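Local coordinates for protein polyhedrin (Orgyia pseudotsugata cypovirus 5, PDB 5A8U) that forms the bulk of the crystalline occlusion bodies (polyhedra) that protect virus particles in the environment until insect larvae ingest them, at residues S24-G29 against V194-V199; N67-D72 against T222-Y227; T123-F128 against D155-K160. All blocks are in the same frame, centred on the assembly; numbering follows the deposited sequence.

Interaction 1: residues S24-G29 against V194-V199; sequences SSSNSG and VYRYRV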
# COMPACT_ATOMS: atom_id res chain seq x y z
N SER A 24 -3.00 7.73 25.93
CA SER A 24 -2.48 9.07 25.65
C SER A 24 -1.03 9.08 25.16
O SER A 24 -0.57 10.11 24.68
CB SER A 24 -2.57 9.97 26.89
OG SER A 24 -3.91 10.17 27.28
N SER A 25 -0.33 7.95 25.29
CA SER A 25 1.08 7.86 24.88
C SER A 25 1.17 7.85 23.37
O SER A 25 0.38 7.18 22.72
CB SER A 25 1.74 6.58 25.42
OG SER A 25 3.06 6.42 24.91
N SER A 26 2.13 8.60 22.81
CA SER A 26 2.34 8.57 21.38
C SER A 26 2.76 7.18 20.92
O SER A 26 2.76 6.91 19.73
CB SER A 26 3.41 9.58 20.94
OG SER A 26 2.98 10.91 21.19
N ASN A 27 3.12 6.30 21.85
CA ASN A 27 3.52 4.95 21.48
C ASN A 27 2.46 3.87 21.73
O ASN A 27 2.71 2.68 21.53
CB ASN A 27 4.86 4.60 22.12
CG ASN A 27 5.99 5.42 21.54
OD1 ASN A 27 6.66 6.17 22.25
ND2 ASN A 27 6.18 5.30 20.23
N SER A 28 1.27 4.30 22.16
CA SER A 28 0.11 3.42 22.17
C SER A 28 -0.49 3.38 20.78
O SER A 28 -0.05 4.09 19.87
CB SER A 28 -0.95 3.94 23.15
OG SER A 28 -1.46 5.19 22.73
N GLY A 29 -1.51 2.55 20.60
CA GLY A 29 -2.15 2.44 19.30
C GLY A 29 -3.41 3.26 19.15
O GLY A 29 -4.18 3.42 20.09
N VAL A 194 -6.59 10.01 10.09
CA VAL A 194 -6.87 10.13 11.52
C VAL A 194 -5.55 10.44 12.22
O VAL A 194 -4.51 9.90 11.87
CB VAL A 194 -7.47 8.82 12.05
CG1 VAL A 194 -7.44 8.74 13.60
CG2 VAL A 194 -8.88 8.62 11.50
N TYR A 195 -5.62 11.32 13.20
CA TYR A 195 -4.44 11.89 13.82
C TYR A 195 -4.43 11.77 15.34
O TYR A 195 -5.44 11.94 16.00
CB TYR A 195 -4.34 13.38 13.45
CG TYR A 195 -4.22 13.64 11.97
CD1 TYR A 195 -5.35 13.77 11.17
CD2 TYR A 195 -2.97 13.75 11.36
CE1 TYR A 195 -5.26 14.01 9.82
CE2 TYR A 195 -2.86 14.00 10.01
CZ TYR A 195 -4.00 14.13 9.24
OH TYR A 195 -3.90 14.38 7.90
N ARG A 196 -3.24 11.49 15.88
CA ARG A 196 -2.98 11.45 17.31
C ARG A 196 -3.32 12.76 18.00
O ARG A 196 -2.94 13.84 17.55
CB ARG A 196 -1.48 11.14 17.49
CG ARG A 196 -0.86 11.47 18.84
CD ARG A 196 -1.27 10.51 19.91
NE ARG A 196 -1.03 9.10 19.57
CZ ARG A 196 -1.44 8.10 20.33
NH1 ARG A 196 -2.09 8.37 21.45
NH2 ARG A 196 -1.21 6.84 19.98
N TYR A 197 -4.03 12.66 19.13
CA TYR A 197 -4.15 13.79 20.03
C TYR A 197 -2.83 13.95 20.78
O TYR A 197 -2.30 13.01 21.39
CB TYR A 197 -5.27 13.57 21.05
CG TYR A 197 -5.38 14.69 22.06
CD1 TYR A 197 -5.79 15.95 21.67
CD2 TYR A 197 -5.06 14.48 23.40
CE1 TYR A 197 -5.89 16.99 22.59
CE2 TYR A 197 -5.17 15.50 24.34
CZ TYR A 197 -5.58 16.75 23.92
OH TYR A 197 -5.71 17.78 24.84
N ARG A 198 -2.28 15.15 20.72
CA ARG A 198 -0.99 15.41 21.34
C ARG A 198 -1.20 16.14 22.65
O ARG A 198 -2.06 17.02 22.75
CB ARG A 198 -0.14 16.25 20.39
CG ARG A 198 0.38 15.45 19.18
CD ARG A 198 1.64 14.65 19.54
NE ARG A 198 2.72 15.55 19.93
CZ ARG A 198 3.16 15.72 21.18
NH1 ARG A 198 2.66 15.01 22.19
NH2 ARG A 198 4.11 16.61 21.41
N VAL A 199 -0.41 15.78 23.66
CA VAL A 199 -0.55 16.41 24.98
C VAL A 199 0.47 17.52 25.18
O VAL A 199 0.57 18.11 26.27
CB VAL A 199 -0.44 15.37 26.12
CG1 VAL A 199 -1.62 14.43 26.07
CG2 VAL A 199 0.87 14.59 26.03
O HOH W 1 -2.53 10.96 22.94
O HOH W 2 -0.69 11.81 22.87
O HOH W 3 1.33 12.56 22.47
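S25 O is gripped twice by S28, and the R196 guanidinium lays a face against it, R196 CZ at 3.1 Å, without a well-angled N-H. S28 OG donates to S25 O at 2.7 Å, lying in the carbonyl plane, and S28 N closes the turn on the same oxygen at 3.1 Å. S28 OG stands between its own backbone N and carbonyl carbon (chi1 65°), which turns it back to that oxygen. S26 CA covers the same guanidinium face, while S28 O approaches near the plane at the edge, 3.0 Å from R196 NH2 but badly angled for a bond. S25 to S28 form a type I beta turn that opens with an ST turn, S25 OG accepting from N27 N; the turn joins helix 6-21 to strand 30-37. R196, in the chain that continues from strand 189-195, reaches it with a chain bent at chi2 and chi3, its NE bound to T51 O and its NH1 to R23 O. Water at either of two sites too close to be filled together links S24 O and Y197 O; at one of them it also accepts from R196 NH1. Farther out, S26 OG bonds E204, and R198 NH2 bonds T202 O.

Interaction 2: residues N67-D72 against T222-Y227; sequences NYMNPD and TFSTAY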
# COMPACT_ATOMS: atom_id res chain seq x y z
N ASN A 67 -13.65 -10.53 -2.57
CA ASN A 67 -12.58 -9.85 -3.29
C ASN A 67 -11.25 -10.57 -3.08
O ASN A 67 -11.22 -11.62 -2.44
CB ASN A 67 -12.51 -8.38 -2.85
CG ASN A 67 -12.26 -8.23 -1.37
OD1 ASN A 67 -11.41 -8.90 -0.80
ND2 ASN A 67 -13.02 -7.35 -0.74
N TYR A 68 -10.16 -10.01 -3.60
CA TYR A 68 -8.89 -10.71 -3.51
C TYR A 68 -8.39 -10.86 -2.08
O TYR A 68 -7.61 -11.78 -1.77
CB TYR A 68 -7.82 -10.05 -4.41
CG TYR A 68 -7.42 -8.63 -4.04
CD1 TYR A 68 -6.45 -8.40 -3.07
CD2 TYR A 68 -7.98 -7.53 -4.69
CE1 TYR A 68 -6.07 -7.12 -2.73
CE2 TYR A 68 -7.59 -6.23 -4.36
CZ TYR A 68 -6.64 -6.04 -3.38
OH TYR A 68 -6.23 -4.77 -3.04
N MET A 69 -8.86 -9.97 -1.20
CA MET A 69 -8.45 -9.99 0.20
C MET A 69 -9.27 -11.02 0.97
O MET A 69 -8.74 -11.76 1.79
CB MET A 69 -8.65 -8.60 0.82
CG MET A 69 -8.06 -8.43 2.23
SD MET A 69 -6.24 -8.46 2.23
CE MET A 69 -5.91 -7.02 1.21
N ASN A 70 -10.57 -11.04 0.70
CA ASN A 70 -11.49 -11.96 1.37
C ASN A 70 -12.37 -12.67 0.37
O ASN A 70 -13.46 -12.21 0.05
CB ASN A 70 -12.35 -11.17 2.35
CG ASN A 70 -11.52 -10.49 3.40
OD1 ASN A 70 -10.76 -11.16 4.11
ND2 ASN A 70 -11.62 -9.16 3.51
N PRO A 71 -11.88 -13.81 -0.16
CA PRO A 71 -12.69 -14.64 -1.06
C PRO A 71 -13.88 -15.23 -0.32
O PRO A 71 -13.91 -15.21 0.92
CB PRO A 71 -11.73 -15.77 -1.44
CG PRO A 71 -10.34 -15.23 -1.15
CD PRO A 71 -10.53 -14.35 0.05
N ASP A 72 -14.85 -15.74 -1.05
CA ASP A 72 -15.97 -16.36 -0.37
C ASP A 72 -15.57 -17.78 0.06
O ASP A 72 -14.41 -18.19 -0.10
CB ASP A 72 -17.25 -16.36 -1.24
CG ASP A 72 -17.17 -17.30 -2.43
OD1 ASP A 72 -16.22 -18.11 -2.52
OD2 ASP A 72 -18.09 -17.24 -3.28
N THR A 222 -2.52 -4.26 8.28
CA THR A 222 -3.96 -4.01 8.25
C THR A 222 -4.71 -5.33 8.34
O THR A 222 -4.54 -6.21 7.50
CB THR A 222 -4.37 -3.29 6.95
OG1 THR A 222 -3.58 -2.10 6.80
CG2 THR A 222 -5.87 -2.91 6.97
N PHE A 223 -5.54 -5.47 9.37
CA PHE A 223 -6.33 -6.67 9.54
C PHE A 223 -7.57 -6.61 8.65
O PHE A 223 -8.22 -5.56 8.54
CB PHE A 223 -6.77 -6.83 10.99
CG PHE A 223 -7.82 -7.88 11.18
CD1 PHE A 223 -7.46 -9.21 11.34
CD2 PHE A 223 -9.17 -7.55 11.14
CE1 PHE A 223 -8.44 -10.20 11.49
CE2 PHE A 223 -10.15 -8.53 11.29
CZ PHE A 223 -9.78 -9.85 11.47
N SER A 224 -7.91 -7.73 8.03
CA SER A 224 -9.16 -7.76 7.31
C SER A 224 -9.75 -9.16 7.28
O SER A 224 -9.03 -10.15 7.11
CB SER A 224 -8.96 -7.27 5.87
OG SER A 224 -10.21 -7.25 5.20
N THR A 225 -11.06 -9.23 7.44
CA THR A 225 -11.77 -10.49 7.18
C THR A 225 -13.22 -10.16 6.89
O THR A 225 -13.64 -9.01 7.05
CB THR A 225 -11.69 -11.49 8.37
OG1 THR A 225 -12.10 -12.79 7.91
CG2 THR A 225 -12.59 -11.05 9.51
N ALA A 226 -13.97 -11.16 6.45
CA ALA A 226 -15.42 -11.00 6.37
C ALA A 226 -16.06 -12.04 7.27
O ALA A 226 -15.58 -13.18 7.35
CB ALA A 226 -15.90 -11.17 4.94
N TYR A 227 -17.12 -11.63 7.95
CA TYR A 227 -17.86 -12.49 8.87
C TYR A 227 -19.28 -12.69 8.37
O TYR A 227 -19.87 -11.78 7.77
CB TYR A 227 -17.90 -11.86 10.27
CG TYR A 227 -16.65 -12.07 11.07
CD1 TYR A 227 -16.35 -13.33 11.58
CD2 TYR A 227 -15.75 -11.04 11.29
CE1 TYR A 227 -15.18 -13.57 12.31
CE2 TYR A 227 -14.58 -11.26 12.03
CZ TYR A 227 -14.30 -12.53 12.53
OH TYR A 227 -13.15 -12.79 13.25
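The carboxamide of N70 lies flat against the strand 223-227, with the backbone from T225 to A226 over one face: A226 N stands 4.0 Å from N70 CG, almost straight above it, and T225 C lies beside it over the same face. T225 CA, on that face too, comes to 3.3 Å from N70 OD1. On the opposite face, M69 O sits beneath N70 OD1 at 3.1 Å, two acceptors that do not bond each other. At the edge, N70 ND2 donates to S224 OG at 2.9 Å, with an angle of 163° at the hydrogen, and the hydroxyl is only 3° out of the amide plane. S224 OG is anti to its backbone N (chi1 -177°), which carries it toward the loop, and M69 CG packs beside it at 3.9 Å. The loop is shaped by an Asx motif: N67 OD1 accepts from N70 N at 2.7 Å, and weakly from M69 N. Strand 223-227 is, within this chain, an outermost strand of the six-stranded antiparallel sheet, paired with 43-50; from that neighbour Q44 OE1 bonds N70 ND2 and V45 O bonds S224 OG. Q61 NE2 of the second subunit binds both M69 O and S224 O, so the trimer interface runs alongside. With ND2 directed to two acceptors, the amide's orientation is well determined, and the partners named for N70 ND2 and S224 OG are all uncharged: a hydroxyl, amides and a backbone carbonyl.

Interaction 3: residues T123-F128 against D155-K160; sequences TRLRFF and DIINSK
L125 N donates to D155 O at 3.0 Å, nearly straight at 160° and directed to a lone pair of the carbonyl. The D155 carboxylate takes its main salt bridge from R134, through OD1; across this contact it has a long one, R126 NE to D155 OD2 at 3.9 Å, with guanidinium and carboxylate planes 84° apart. R126 NH2 instead binds E193 and N151, and R124 NH1 binds E193. A water donates to D155 OD2 at 3.0 Å and accepts weakly from R124 NE, linking two opposite charges that do not touch. Between the backbones run CA-H...O contacts: I156 CA to T123 O, R124 CA to D155 O at 3.3 Å, and D155 CA to L125 O. Packing follows. I157 CD1 lies against L125 CB at 3.6 Å and also meets L125 CD2, while I156 CD1 touches R124 CG at 4.0 Å. Strand 124-128 is an outermost strand of a three-stranded antiparallel sheet within the chain, beside 189-195; D155 to I157 lie beside it before the chain turns away toward strand 162-166. L125 packs on Y175 of strand 169-178 and I157 on F112 of strand 109-115, whereas R126 reaches S219 and F220 of the third subunit.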
# COMPACT_ATOMS: atom_id res chain seq x y z
N THR A 123 -10.15 14.56 12.11
CA THR A 123 -10.45 13.38 11.30
C THR A 123 -11.03 13.77 9.94
O THR A 123 -11.96 14.58 9.88
CB THR A 123 -11.43 12.46 12.05
OG1 THR A 123 -10.81 12.00 13.25
CG2 THR A 123 -11.83 11.28 11.18
N ARG A 124 -10.48 13.18 8.88
CA ARG A 124 -11.06 13.31 7.53
C ARG A 124 -11.59 11.98 7.03
O ARG A 124 -10.88 10.97 7.09
CB ARG A 124 -10.02 13.81 6.54
CG ARG A 124 -9.67 15.27 6.72
CD ARG A 124 -8.43 15.61 5.90
NE ARG A 124 -8.25 17.05 5.72
CZ ARG A 124 -7.11 17.61 5.34
NH1 ARG A 124 -6.03 16.85 5.14
NH2 ARG A 124 -7.03 18.92 5.18
N LEU A 125 -12.79 11.99 6.46
CA LEU A 125 -13.31 10.83 5.75
C LEU A 125 -13.74 11.36 4.41
O LEU A 125 -14.61 12.24 4.34
CB LEU A 125 -14.50 10.20 6.49
CG LEU A 125 -15.21 9.04 5.78
CD1 LEU A 125 -14.28 7.87 5.41
CD2 LEU A 125 -16.43 8.56 6.60
N ARG A 126 -13.12 10.89 3.33
CA ARG A 126 -13.47 11.39 2.01
C ARG A 126 -14.22 10.37 1.19
O ARG A 126 -13.80 9.21 1.10
CB ARG A 126 -12.21 11.78 1.21
CG ARG A 126 -11.27 12.77 1.90
CD ARG A 126 -10.18 13.23 0.93
NE ARG A 126 -9.10 14.00 1.56
CZ ARG A 126 -7.98 13.47 2.05
NH1 ARG A 126 -7.78 12.15 1.99
NH2 ARG A 126 -7.06 14.26 2.60
N PHE A 127 -15.31 10.79 0.55
CA PHE A 127 -16.05 9.91 -0.36
C PHE A 127 -15.78 10.23 -1.82
O PHE A 127 -15.67 11.40 -2.20
CB PHE A 127 -17.55 10.00 -0.08
CG PHE A 127 -17.96 9.25 1.15
CD1 PHE A 127 -17.94 7.86 1.15
CD2 PHE A 127 -18.38 9.92 2.29
CE1 PHE A 127 -18.31 7.14 2.27
CE2 PHE A 127 -18.76 9.20 3.43
CZ PHE A 127 -18.72 7.81 3.42
N PHE A 128 -15.67 9.18 -2.63
CA PHE A 128 -15.46 9.28 -4.06
C PHE A 128 -16.45 8.34 -4.71
O PHE A 128 -16.96 7.41 -4.08
CB PHE A 128 -14.03 8.85 -4.45
CG PHE A 128 -12.95 9.61 -3.72
CD1 PHE A 128 -12.58 9.27 -2.43
CD2 PHE A 128 -12.31 10.68 -4.34
CE1 PHE A 128 -11.60 9.97 -1.76
CE2 PHE A 128 -11.32 11.38 -3.68
CZ PHE A 128 -10.97 11.03 -2.39
N ASP A 155 -15.38 16.80 4.77
CA ASP A 155 -14.53 15.66 5.12
C ASP A 155 -14.38 15.59 6.63
O ASP A 155 -14.07 14.56 7.18
CB ASP A 155 -13.13 15.82 4.52
CG ASP A 155 -13.13 15.91 3.01
OD1 ASP A 155 -14.13 15.53 2.37
OD2 ASP A 155 -12.10 16.34 2.47
N ILE A 156 -14.58 16.73 7.30
CA ILE A 156 -14.41 16.82 8.74
C ILE A 156 -15.69 16.31 9.36
O ILE A 156 -16.64 17.08 9.57
CB ILE A 156 -14.12 18.28 9.17
CG1 ILE A 156 -12.84 18.78 8.48
CG2 ILE A 156 -13.95 18.37 10.67
CD1 ILE A 156 -11.59 17.99 8.90
N ILE A 157 -15.70 15.02 9.65
CA ILE A 157 -16.93 14.36 10.07
C ILE A 157 -17.15 14.31 11.57
O ILE A 157 -18.18 13.81 12.02
CB ILE A 157 -16.98 12.90 9.56
CG1 ILE A 157 -15.71 12.15 9.95
CG2 ILE A 157 -17.25 12.87 8.06
CD1 ILE A 157 -15.87 10.64 9.83
N ASN A 158 -16.20 14.84 12.35
CA ASN A 158 -16.25 14.70 13.80
C ASN A 158 -17.62 14.96 14.40
O ASN A 158 -18.12 14.18 15.21
CB ASN A 158 -15.21 15.61 14.48
CG ASN A 158 -15.17 15.40 15.97
OD1 ASN A 158 -15.17 14.27 16.45
ND2 ASN A 158 -15.13 16.49 16.73
N SER A 159 -18.26 16.06 14.01
CA SER A 159 -19.52 16.41 14.67
C SER A 159 -20.64 15.41 14.41
O SER A 159 -21.57 15.29 15.22
CB SER A 159 -19.95 17.85 14.34
OG SER A 159 -20.27 18.01 12.97
N LYS A 160 -20.56 14.66 13.30
CA LYS A 160 -21.56 13.62 13.00
C LYS A 160 -21.22 12.27 13.64
O LYS A 160 -22.04 11.35 13.63
CB LYS A 160 -21.70 13.43 11.49
CG LYS A 160 -22.39 14.57 10.74
CD LYS A 160 -22.59 14.17 9.28
CE LYS A 160 -23.69 15.01 8.62
NZ LYS A 160 -24.19 14.39 7.34
O HOH W 4 -13.43 15.44 11.91
O HOH W 5 -10.74 18.22 4.35

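How the interactions relate
Interactions 1 and 3 meet on the three-stranded sheet, where strands 189-195 and 124-128 are neighbours; V194 CG2 packs on T123 CG2 at 4.0 Å. Interaction 2 belongs to the edge of the six-stranded sheet, its centre about 28 Å from that of interaction 1 and about 24 Å from that of interaction 3. Interactions 2 and 3 are buried and lie on opposite sides of the chain's centre; interaction 1 is only partly buried and lies farthest out. Their chemistry follows: arginines beside backbone carbonyls and hydroxyls serve the outer turn, neutral amide and hydroxyl groups the second contact, and a backbone bond, charged side chains and aliphatic packing the third. Interactions 1 and 2 both touch the second subunit; interaction 3 reaches the third.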